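Local coordinates for L-Ala-D/L-Glu epimerase, a muconate lactonizing enzyme (Klebsiella pneumoniae subsp. pneumoniae MGH 78578, PDB 3FCP), which belongs to the enolase superfamily, pairing an N-terminal domain of the mandelate racemase/muconate lactonizing enzyme type with a TIM-barrel domain that carries a magnesium ion, at residues Gly97-Lys100 and Ala105-Ala108; His182-Val187 and Cys213-Ala218; Val200-Asp205 and Ala249-Ala254; Pro342-Phe345 and Val350-Pro353. All coordinates share one frame; numbering follows the deposited sequence.

Contact 1 of 4, residues Gly97-Lys100 and Ala105-Ala108; sequences GAIK and AKSA
I99 gives its carbonyl oxygen to K106: NZ of K106 reaches O of I99 at 2.6 Å. The residue is the first beyond the helix to drop helical backbone angles, and its C=O is turned to meet the lysine. The ammonium lies above the carbonyl plane, 38° out of it, with a C=O...N angle of 142°. The side chain of I99 adds an apolar touch. Its CB lies 3.8 Å from CE of K106, and CG2, anti to the backbone N, comes equally near CE, so the last methylene of the lysine rests on a branched aliphatic surface while its charge goes on to oxygen. K100 follows, its CB pointing away from helix 103-121; its backbone C is 4.1 Å from NZ of K106. The length of a lysine suits this span: K106 runs extended beyond CG to bring its ammonium to the carbonyl. Besides I99 O, NZ also bonds to O of G101 and OD1 of N96, three acceptors that would offset the cost of burying a charge. The contact bridges the turn between helices 88-98 and 103-121 of the N-terminal domain; I99 packs on Y75 of helix 65-80 and on L58 of the second subunit.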
loop_
_atom_site.group_PDB
_atom_site.type_symbol
_atom_site.label_atom_id
_atom_site.label_comp_id
_atom_site.label_asym_id
_atom_site.label_seq_id
_atom_site.Cartn_x
_atom_site.Cartn_y
_atom_site.Cartn_z
ATOM N N GLY A 97 7.136 17.046 -30.292
ATOM C CA GLY A 97 7.639 18.227 -29.618
ATOM C C GLY A 97 6.814 19.462 -29.927
ATOM O O GLY A 97 6.683 20.352 -29.085
ATOM N N ALA A 98 6.233 19.516 -31.125
ATOM C CA ALA A 98 5.442 20.673 -31.537
ATOM C C ALA A 98 3.927 20.485 -31.508
ATOM O O ALA A 98 3.175 21.463 -31.536
ATOM C CB ALA A 98 5.872 21.101 -32.933
ATOM N N ILE A 99 3.480 19.237 -31.452
ATOM C CA ILE A 99 2.053 18.948 -31.468
ATOM C C ILE A 99 1.630 18.039 -30.322
ATOM O O ILE A 99 2.073 16.897 -30.245
ATOM C CB ILE A 99 1.648 18.236 -32.787
ATOM C CG1 ILE A 99 2.174 19.011 -34.001
ATOM C CG2 ILE A 99 0.136 18.079 -32.848
ATOM C CD1 ILE A 99 1.613 20.391 -34.135
ATOM N N LYS A 100 0.766 18.544 -29.447
ATOM C CA LYS A 100 0.264 17.762 -28.322
ATOM C C LYS A 100 -0.912 16.931 -28.830
ATOM O O LYS A 100 -1.697 17.404 -29.654
ATOM C CB LYS A 100 -0.225 18.684 -27.196
ATOM C CG LYS A 100 0.839 19.578 -26.586
ATOM C CD LYS A 100 1.903 18.770 -25.848
ATOM C CE LYS A 100 2.862 19.693 -25.100
ATOM N NZ LYS A 100 3.885 18.943 -24.322
ATOM N N ALA A 105 -4.270 12.273 -36.400
ATOM C CA ALA A 105 -3.590 12.990 -37.477
ATOM C C ALA A 105 -2.152 12.468 -37.614
ATOM O O ALA A 105 -1.678 12.222 -38.716
ATOM C CB ALA A 105 -3.579 14.489 -37.184
ATOM N N LYS A 106 -1.463 12.303 -36.487
ATOM C CA LYS A 106 -0.090 11.806 -36.508
ATOM C C LYS A 106 -0.017 10.404 -37.106
ATOM O O LYS A 106 0.924 10.077 -37.828
ATOM C CB LYS A 106 0.496 11.792 -35.094
ATOM C CG LYS A 106 0.729 13.178 -34.514
ATOM C CD LYS A 106 1.124 13.113 -33.038
ATOM C CE LYS A 106 1.402 14.506 -32.481
ATOM N NZ LYS A 106 1.605 14.496 -30.996
ATOM N N SER A 107 -1.013 9.576 -36.815
ATOM C CA SER A 107 -1.028 8.215 -37.337
ATOM C C SER A 107 -1.117 8.182 -38.868
ATOM O O SER A 107 -0.477 7.350 -39.514
ATOM C CB SER A 107 -2.196 7.434 -36.737
ATOM O OG SER A 107 -2.329 6.180 -37.376
ATOM N N ALA A 108 -1.921 9.073 -39.441
ATOM C CA ALA A 108 -2.058 9.134 -40.898
ATOM C C ALA A 108 -0.711 9.514 -41.511
ATOM O O ALA A 108 -0.282 8.929 -42.506
ATOM C CB ALA A 108 -3.128 10.158 -41.292
#

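Contact 2 of 4, residues His182-Val187 and Cys213-Ala218; sequences HTRAIV and CRELAA
E215 reaches across to R184 at the partly exposed margin of two helices. OE1 of E215 stands 3.4 Å from NH1 of R184, a long salt bridge with the oxygen meeting the rim of the guanidinium rather than its face. The carboxylate is turned 68° against that plane. Both chains fold to get there: E215 bends at chi2 (-65°), while the R184 side chain starts extended and then bends at chi3. Long charged residues suit this margin because their ends can meet although neither CB is aimed at the other helix. The helices are 176-189 and 206-218, successive members of the ring that surrounds a TIM barrel, joined through strand 195-199 in the repeating beta-alpha order of that fold. The next residue, L216, brings the end of its side chain to the apolar side. Its CD2 meets CG2 of T183 at 3.7 Å and OG1 of T183 at 3.9 Å, the two side chains crossing at about a right angle. T183 has OG1 anti to its own backbone N (chi1 172°), which leaves CG2 between N and the carbonyl carbon and facing the leucine. The compact threonine suits helices this near, CA of R184 being 8.0 Å from CA of L216. T183 and L216 also both rest on V198 of strand 195-199, while M219 packs against T183 and R184.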
loop_
_atom_site.group_PDB
_atom_site.type_symbol
_atom_site.label_atom_id
_atom_site.label_comp_id
_atom_site.label_asym_id
_atom_site.label_seq_id
_atom_site.Cartn_x
_atom_site.Cartn_y
_atom_site.Cartn_z
ATOM N N HIS A 182 -29.472 -10.898 -24.080
ATOM C CA HIS A 182 -29.050 -10.841 -25.476
ATOM C C HIS A 182 -27.757 -11.639 -25.637
ATOM O O HIS A 182 -27.661 -12.522 -26.488
ATOM C CB HIS A 182 -28.818 -9.382 -25.883
ATOM C CG HIS A 182 -28.085 -9.214 -27.179
ATOM N ND1 HIS A 182 -28.647 -9.514 -28.401
ATOM C CD2 HIS A 182 -26.836 -8.756 -27.443
ATOM C CE1 HIS A 182 -27.780 -9.246 -29.361
ATOM N NE2 HIS A 182 -26.672 -8.785 -28.807
ATOM N N THR A 183 -26.767 -11.336 -24.803
ATOM C CA THR A 183 -25.487 -12.023 -24.886
ATOM C C THR A 183 -25.607 -13.506 -24.543
ATOM O O THR A 183 -25.006 -14.347 -25.208
ATOM C CB THR A 183 -24.415 -11.338 -23.981
ATOM O OG1 THR A 183 -23.227 -12.142 -23.945
ATOM C CG2 THR A 183 -24.932 -11.157 -22.577
ATOM N N ARG A 184 -26.392 -13.836 -23.522
ATOM C CA ARG A 184 -26.565 -15.237 -23.141
ATOM C C ARG A 184 -27.123 -16.045 -24.316
ATOM O O ARG A 184 -26.673 -17.161 -24.580
ATOM C CB ARG A 184 -27.506 -15.360 -21.941
ATOM C CG ARG A 184 -27.623 -16.783 -21.402
ATOM C CD ARG A 184 -28.610 -16.864 -20.247
ATOM N NE ARG A 184 -28.205 -16.026 -19.120
ATOM C CZ ARG A 184 -27.136 -16.255 -18.361
ATOM N NH1 ARG A 184 -26.846 -15.435 -17.356
ATOM N NH2 ARG A 184 -26.358 -17.305 -18.600
ATOM N N ALA A 185 -28.097 -15.472 -25.021
ATOM C CA ALA A 185 -28.709 -16.139 -26.170
ATOM C C ALA A 185 -27.671 -16.443 -27.246
ATOM O O ALA A 185 -27.638 -17.545 -27.807
ATOM C CB ALA A 185 -29.821 -15.267 -26.750
ATOM N N ILE A 186 -26.816 -15.466 -27.528
ATOM C CA ILE A 186 -25.783 -15.641 -28.538
ATOM C C ILE A 186 -24.759 -16.679 -28.099
ATOM O O ILE A 186 -24.296 -17.489 -28.905
ATOM C CB ILE A 186 -25.075 -14.301 -28.841
ATOM C CG1 ILE A 186 -26.085 -13.312 -29.428
ATOM C CG2 ILE A 186 -23.929 -14.525 -29.822
ATOM C CD1 ILE A 186 -25.549 -11.908 -29.622
ATOM N N VAL A 187 -24.409 -16.659 -26.817
ATOM C CA VAL A 187 -23.444 -17.613 -26.288
ATOM C C VAL A 187 -23.968 -19.044 -26.442
ATOM O O VAL A 187 -23.230 -19.941 -26.845
ATOM C CB VAL A 187 -23.144 -17.331 -24.793
ATOM C CG1 VAL A 187 -22.314 -18.464 -24.196
ATOM C CG2 VAL A 187 -22.392 -16.015 -24.662
ATOM N N CYS A 213 -20.229 -7.775 -15.401
ATOM C CA CYS A 213 -19.033 -8.569 -15.659
ATOM C C CYS A 213 -19.067 -9.947 -15.001
ATOM O O CYS A 213 -18.596 -10.921 -15.589
ATOM C CB CYS A 213 -17.778 -7.806 -15.221
ATOM S SG CYS A 213 -17.339 -6.465 -16.361
ATOM N N ARG A 214 -19.609 -10.038 -13.789
ATOM C CA ARG A 214 -19.694 -11.338 -13.115
ATOM C C ARG A 214 -20.582 -12.281 -13.925
ATOM O O ARG A 214 -20.244 -13.444 -14.128
ATOM C CB ARG A 214 -20.261 -11.194 -11.692
ATOM C CG ARG A 214 -19.234 -10.786 -10.640
ATOM C CD ARG A 214 -19.802 -10.934 -9.231
ATOM N NE ARG A 214 -20.879 -9.978 -8.974
ATOM C CZ ARG A 214 -20.697 -8.767 -8.459
ATOM N NH1 ARG A 214 -19.473 -8.361 -8.133
ATOM N NH2 ARG A 214 -21.735 -7.953 -8.285
ATOM N N GLU A 215 -21.712 -11.765 -14.392
ATOM C CA GLU A 215 -22.652 -12.552 -15.187
ATOM C C GLU A 215 -22.028 -13.003 -16.500
ATOM O O GLU A 215 -22.175 -14.158 -16.900
ATOM C CB GLU A 215 -23.905 -11.727 -15.477
ATOM C CG GLU A 215 -24.814 -11.548 -14.281
ATOM C CD GLU A 215 -25.406 -12.864 -13.833
ATOM O OE1 GLU A 215 -26.023 -13.551 -14.679
ATOM O OE2 GLU A 215 -25.251 -13.214 -12.642
ATOM N N LEU A 216 -21.334 -12.087 -17.173
ATOM C CA LEU A 216 -20.686 -12.410 -18.436
ATOM C C LEU A 216 -19.638 -13.506 -18.243
ATOM O O LEU A 216 -19.558 -14.457 -19.029
ATOM C CB LEU A 216 -20.034 -11.161 -19.027
ATOM C CG LEU A 216 -20.993 -10.068 -19.517
ATOM C CD1 LEU A 216 -20.218 -8.788 -19.782
ATOM C CD2 LEU A 216 -21.715 -10.545 -20.779
ATOM N N ALA A 217 -18.829 -13.379 -17.199
ATOM C CA ALA A 217 -17.808 -14.386 -16.947
ATOM C C ALA A 217 -18.468 -15.730 -16.673
ATOM O O ALA A 217 -17.993 -16.764 -17.140
ATOM C CB ALA A 217 -16.942 -13.980 -15.761
ATOM N N ALA A 218 -19.560 -15.709 -15.915
ATOM C CA ALA A 218 -20.269 -16.937 -15.567
ATOM C C ALA A 218 -20.858 -17.661 -16.783
ATOM O O ALA A 218 -20.864 -18.891 -16.823
ATOM C CB ALA A 218 -21.369 -16.637 -14.539
#

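Contact 3 of 4, residues Val200-Asp205 and Ala249-Ala254; sequences VNQAWD and ADEAVA. With MG (magnesium ion), chain I.
Two acceptor oxygens, OD1 of N201 and OE2 of E251, stand only 3.0 Å apart with no hydrogen between them, because both bind the same magnesium ion. The metal lies 2.2 Å from OD1 of N201 and 2.2 Å from OE2 of E251. The other oxygen of that carboxylate, OE1, is a longer 2.7 Å from magnesium, so E251 meets the ion unevenly. Its chain bends at chi2 (71°) to bring the carboxylate round, and the N201 amide stands at 68° to it. OD2 of D250 is a further ligand at 2.3 Å, and three waters complete the shell. Segments 200-205 and 249-254 are the loops that follow strands 195-199 and 246-249, at the C-terminal end of the TIM barrel, the end where this fold places its active sites. N201 and Q202 sit at the two central positions of a type I' turn closed by a bond from N of A203 to O of V200. Asparagine tolerates the left-handed backbone this requires, and its amide oxygen serves as a neutral ligand, across the ion from OD2 of D250. Away from the ion, Q202 packs beside the methylenes of E251, with its CD 3.8 Å from CG of E251. D250 stretches toward the metal, CG anti to its backbone N (chi1 -176°). Its OD2 also accepts a bond from K274, and OD1 makes a salt bridge to K277, partners that hold the carboxylate in place. K277 donates to O of V253 as well, tying the far end of the loop to the same lysine.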
loop_
_atom_site.group_PDB
_atom_site.type_symbol
_atom_site.label_atom_id
_atom_site.label_comp_id
_atom_site.label_asym_id
_atom_site.label_seq_id
_atom_site.Cartn_x
_atom_site.Cartn_y
_atom_site.Cartn_z
ATOM N N VAL A 200 -18.519 -3.187 -24.107
ATOM C CA VAL A 200 -19.495 -2.290 -23.502
ATOM C C VAL A 200 -19.141 -0.836 -23.822
ATOM O O VAL A 200 -19.915 0.080 -23.555
ATOM C CB VAL A 200 -19.527 -2.462 -21.962
ATOM C CG1 VAL A 200 -20.840 -1.925 -21.404
ATOM C CG2 VAL A 200 -19.344 -3.923 -21.595
ATOM N N ASN A 201 -17.956 -0.642 -24.392
ATOM C CA ASN A 201 -17.465 0.680 -24.766
ATOM C C ASN A 201 -17.778 1.795 -23.767
ATOM O O ASN A 201 -18.412 2.794 -24.118
ATOM C CB ASN A 201 -17.990 1.058 -26.159
ATOM C CG ASN A 201 -17.254 2.253 -26.762
ATOM O OD1 ASN A 201 -16.017 2.309 -26.761
ATOM N ND2 ASN A 201 -18.014 3.205 -27.299
ATOM N N GLN A 202 -17.336 1.613 -22.521
ATOM C CA GLN A 202 -17.504 2.613 -21.460
ATOM C C GLN A 202 -18.890 2.832 -20.861
ATOM O O GLN A 202 -19.028 3.599 -19.917
ATOM C CB GLN A 202 -17.013 3.982 -21.947
ATOM C CG GLN A 202 -15.528 4.098 -22.204
ATOM C CD GLN A 202 -15.121 5.525 -22.546
ATOM O OE1 GLN A 202 -15.305 5.995 -23.675
ATOM N NE2 GLN A 202 -14.580 6.226 -21.563
ATOM N N ALA A 203 -19.902 2.149 -21.380
ATOM C CA ALA A 203 -21.277 2.355 -20.933
ATOM C C ALA A 203 -21.664 2.122 -19.477
ATOM O O ALA A 203 -22.552 2.798 -18.964
ATOM C CB ALA A 203 -22.225 1.559 -21.841
ATOM N N TRP A 204 -21.010 1.192 -18.793
ATOM C CA TRP A 204 -21.403 0.893 -17.421
ATOM C C TRP A 204 -20.763 1.645 -16.275
ATOM O O TRP A 204 -19.570 1.936 -16.277
ATOM C CB TRP A 204 -21.235 -0.600 -17.131
ATOM C CG TRP A 204 -22.103 -1.503 -17.951
ATOM C CD1 TRP A 204 -23.275 -1.181 -18.576
ATOM C CD2 TRP A 204 -21.896 -2.899 -18.181
ATOM N NE1 TRP A 204 -23.814 -2.293 -19.181
ATOM C CE2 TRP A 204 -22.987 -3.362 -18.955
ATOM C CE3 TRP A 204 -20.896 -3.808 -17.808
ATOM C CZ2 TRP A 204 -23.105 -4.694 -19.360
ATOM C CZ3 TRP A 204 -21.013 -5.130 -18.208
ATOM C CH2 TRP A 204 -22.112 -5.561 -18.978
ATOM N N ASP A 205 -21.590 1.937 -15.279
ATOM C CA ASP A 205 -21.137 2.581 -14.061
ATOM C C ASP A 205 -20.486 1.420 -13.305
ATOM O O ASP A 205 -20.667 0.258 -13.680
ATOM C CB ASP A 205 -22.329 3.104 -13.260
ATOM C CG ASP A 205 -23.348 2.013 -12.970
ATOM O OD1 ASP A 205 -24.181 1.731 -13.853
ATOM O OD2 ASP A 205 -23.305 1.426 -11.869
ATOM N N ALA A 249 -8.685 -3.617 -22.233
ATOM C CA ALA A 249 -8.722 -2.167 -22.086
ATOM C C ALA A 249 -8.709 -1.504 -23.469
ATOM O O ALA A 249 -7.933 -1.900 -24.340
ATOM C CB ALA A 249 -7.517 -1.699 -21.270
ATOM N N ASP A 250 -9.575 -0.517 -23.680
ATOM C CA ASP A 250 -9.592 0.196 -24.959
ATOM C C ASP A 250 -9.343 1.677 -24.694
ATOM O O ASP A 250 -8.190 2.109 -24.663
ATOM C CB ASP A 250 -10.924 0.001 -25.714
ATOM C CG ASP A 250 -10.921 0.666 -27.101
ATOM O OD1 ASP A 250 -9.856 1.173 -27.528
ATOM O OD2 ASP A 250 -11.981 0.681 -27.771
ATOM N N GLU A 251 -10.408 2.447 -24.471
ATOM C CA GLU A 251 -10.265 3.880 -24.214
ATOM C C GLU A 251 -9.336 4.213 -23.047
ATOM O O GLU A 251 -8.784 5.314 -22.992
ATOM C CB GLU A 251 -11.634 4.534 -23.963
ATOM C CG GLU A 251 -12.473 4.813 -25.213
ATOM C CD GLU A 251 -13.021 3.554 -25.863
ATOM O OE1 GLU A 251 -13.147 2.518 -25.175
ATOM O OE2 GLU A 251 -13.342 3.609 -27.066
ATOM N N ALA A 252 -9.163 3.274 -22.117
ATOM C CA ALA A 252 -8.292 3.494 -20.960
ATOM C C ALA A 252 -6.808 3.524 -21.330
ATOM O O ALA A 252 -5.972 3.963 -20.541
ATOM C CB ALA A 252 -8.531 2.411 -19.907
ATOM N N VAL A 253 -6.473 3.054 -22.524
ATOM C CA VAL A 253 -5.074 3.030 -22.928
ATOM C C VAL A 253 -4.899 3.424 -24.386
ATOM O O VAL A 253 -5.430 2.773 -25.286
ATOM C CB VAL A 253 -4.466 1.627 -22.679
ATOM C CG1 VAL A 253 -5.254 0.575 -23.455
ATOM C CG2 VAL A 253 -3.005 1.603 -23.084
ATOM N N ALA A 254 -4.154 4.502 -24.616
ATOM C CA ALA A 254 -3.907 4.977 -25.973
ATOM C C ALA A 254 -2.422 4.916 -26.322
ATOM O O ALA A 254 -2.029 4.349 -27.353
ATOM C CB ALA A 254 -4.416 6.417 -26.125
HETATM MG MG MG I . -14.110 1.544 -27.508
HETATM O O HOH W 1 -14.220 -0.609 -26.227
HETATM O O HOH W 2 -15.589 0.107 -28.799
HETATM O O HOH W 3 -14.040 2.504 -29.906
#

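Contact 4 of 4, residues Pro342-Phe345 and Val350-Pro353; sequences PLTF and VALP
The carbonyl oxygen of T344 is met by two groups of strand 349-351. N of A351 gives it a hydrogen bond of 3.1 Å, almost in line with the carbonyl bond, and CA of V350 adds a weaker CA-H...O contact at 3.5 Å. A water bridges the next pair, accepting from N of T344 at 3.0 Å and donating to O of A351 at 2.6 Å. F345 and V350 form an antiparallel non-hydrogen-bonded pair with side chains on one face. V350 holds CG2 anti to its backbone N, which lays that methyl over the F345 ring, 3.8 Å from the centroid and 15° off the normal, a CH-pi contact. The same CG2 meets CB of L343 at 4.1 Å, so the branched valine touches both ring and leucine. CD2 of L343 touches CG of P353 at 3.8 Å. On the exposed edge, CB of A351, a small residue, lies 3.4 Å from OG1 of T344. The contact lies at the open end of a hairpin of strands 345-346 and 349-351, whose V350 bonds through its backbone to L137 of strand 136-143 and packs, like P353, on helix 307-317.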
loop_
_atom_site.group_PDB
_atom_site.type_symbol
_atom_site.label_atom_id
_atom_site.label_comp_id
_atom_site.label_asym_id
_atom_site.label_seq_id
_atom_site.Cartn_x
_atom_site.Cartn_y
_atom_site.Cartn_z
ATOM N N PRO A 342 -8.514 -3.985 -53.140
ATOM C CA PRO A 342 -8.777 -4.262 -51.724
ATOM C C PRO A 342 -8.002 -5.469 -51.201
ATOM O O PRO A 342 -7.428 -6.235 -51.976
ATOM C CB PRO A 342 -10.280 -4.500 -51.703
ATOM C CG PRO A 342 -10.498 -5.206 -53.010
ATOM C CD PRO A 342 -9.667 -4.377 -53.974
ATOM N N LEU A 343 -7.983 -5.620 -49.878
ATOM C CA LEU A 343 -7.304 -6.739 -49.232
ATOM C C LEU A 343 -8.155 -7.989 -49.432
ATOM O O LEU A 343 -9.362 -7.895 -49.638
ATOM C CB LEU A 343 -7.165 -6.476 -47.729
ATOM C CG LEU A 343 -6.352 -5.255 -47.297
ATOM C CD1 LEU A 343 -6.547 -5.015 -45.807
ATOM C CD2 LEU A 343 -4.894 -5.478 -47.624
ATOM N N THR A 344 -7.537 -9.159 -49.365
ATOM C CA THR A 344 -8.297 -10.388 -49.519
ATOM C C THR A 344 -8.563 -11.005 -48.149
ATOM O O THR A 344 -7.635 -11.289 -47.385
ATOM C CB THR A 344 -7.552 -11.412 -50.399
ATOM O OG1 THR A 344 -6.486 -12.004 -49.649
ATOM C CG2 THR A 344 -6.974 -10.732 -51.629
ATOM N N PHE A 345 -9.842 -11.184 -47.837
ATOM C CA PHE A 345 -10.268 -11.782 -46.578
ATOM C C PHE A 345 -10.794 -13.177 -46.914
ATOM O O PHE A 345 -11.333 -13.389 -48.000
ATOM C CB PHE A 345 -11.394 -10.961 -45.945
ATOM C CG PHE A 345 -10.960 -9.615 -45.420
ATOM C CD1 PHE A 345 -10.701 -9.434 -44.060
ATOM C CD2 PHE A 345 -10.839 -8.524 -46.276
ATOM C CE1 PHE A 345 -10.334 -8.187 -43.562
ATOM C CE2 PHE A 345 -10.472 -7.271 -45.789
ATOM C CZ PHE A 345 -10.219 -7.102 -44.425
ATOM N N VAL A 350 -7.180 -12.439 -42.923
ATOM C CA VAL A 350 -6.879 -11.437 -43.933
ATOM C C VAL A 350 -5.419 -11.633 -44.343
ATOM O O VAL A 350 -4.559 -11.917 -43.506
ATOM C CB VAL A 350 -7.110 -9.995 -43.400
ATOM C CG1 VAL A 350 -6.174 -9.696 -42.235
ATOM C CG2 VAL A 350 -6.903 -8.994 -44.522
ATOM N N ALA A 351 -5.140 -11.514 -45.634
ATOM C CA ALA A 351 -3.784 -11.696 -46.115
ATOM C C ALA A 351 -3.038 -10.373 -46.078
ATOM O O ALA A 351 -3.543 -9.350 -46.544
ATOM C CB ALA A 351 -3.800 -12.255 -47.537
ATOM N N LEU A 352 -1.835 -10.398 -45.515
ATOM C CA LEU A 352 -1.012 -9.197 -45.420
ATOM C C LEU A 352 -0.137 -9.043 -46.663
ATOM O O LEU A 352 0.671 -9.915 -46.971
ATOM C CB LEU A 352 -0.108 -9.262 -44.190
ATOM C CG LEU A 352 0.809 -8.048 -44.029
ATOM C CD1 LEU A 352 -0.016 -6.832 -43.624
ATOM C CD2 LEU A 352 1.872 -8.341 -42.986
ATOM N N PRO A 353 -0.282 -7.925 -47.390
ATOM C CA PRO A 353 0.546 -7.739 -48.585
ATOM C C PRO A 353 2.020 -7.702 -48.186
ATOM O O PRO A 353 2.355 -7.268 -47.084
ATOM C CB PRO A 353 0.079 -6.385 -49.128
ATOM C CG PRO A 353 -1.327 -6.257 -48.605
ATOM C CD PRO A 353 -1.212 -6.799 -47.204
HETATM O O HOH W 4 -4.596 -9.008 -48.933
#

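Contact 1 alone lies in the N-terminal domain and is buried; there a lysine charge is spent on backbone and amide oxygens between two helices. Contacts 2, 3 and 4 share the barrel domain, the first two partly buried. Contact 2 joins helices outside the strands, with apolar packing inward and a long ionic pair at the rim, whereas contact 3 joins loops at the strand ends and gathers its acids round a metal. These two touch and interleave along the chain: L216 CD1 lies 3.8 Å from W204 CH2, and helix 206-218 continues from the loop of contact 3. Contact 4, a surface hairpin bonded through backbone and water, lies about 29 Å from contact 3, centre to centre.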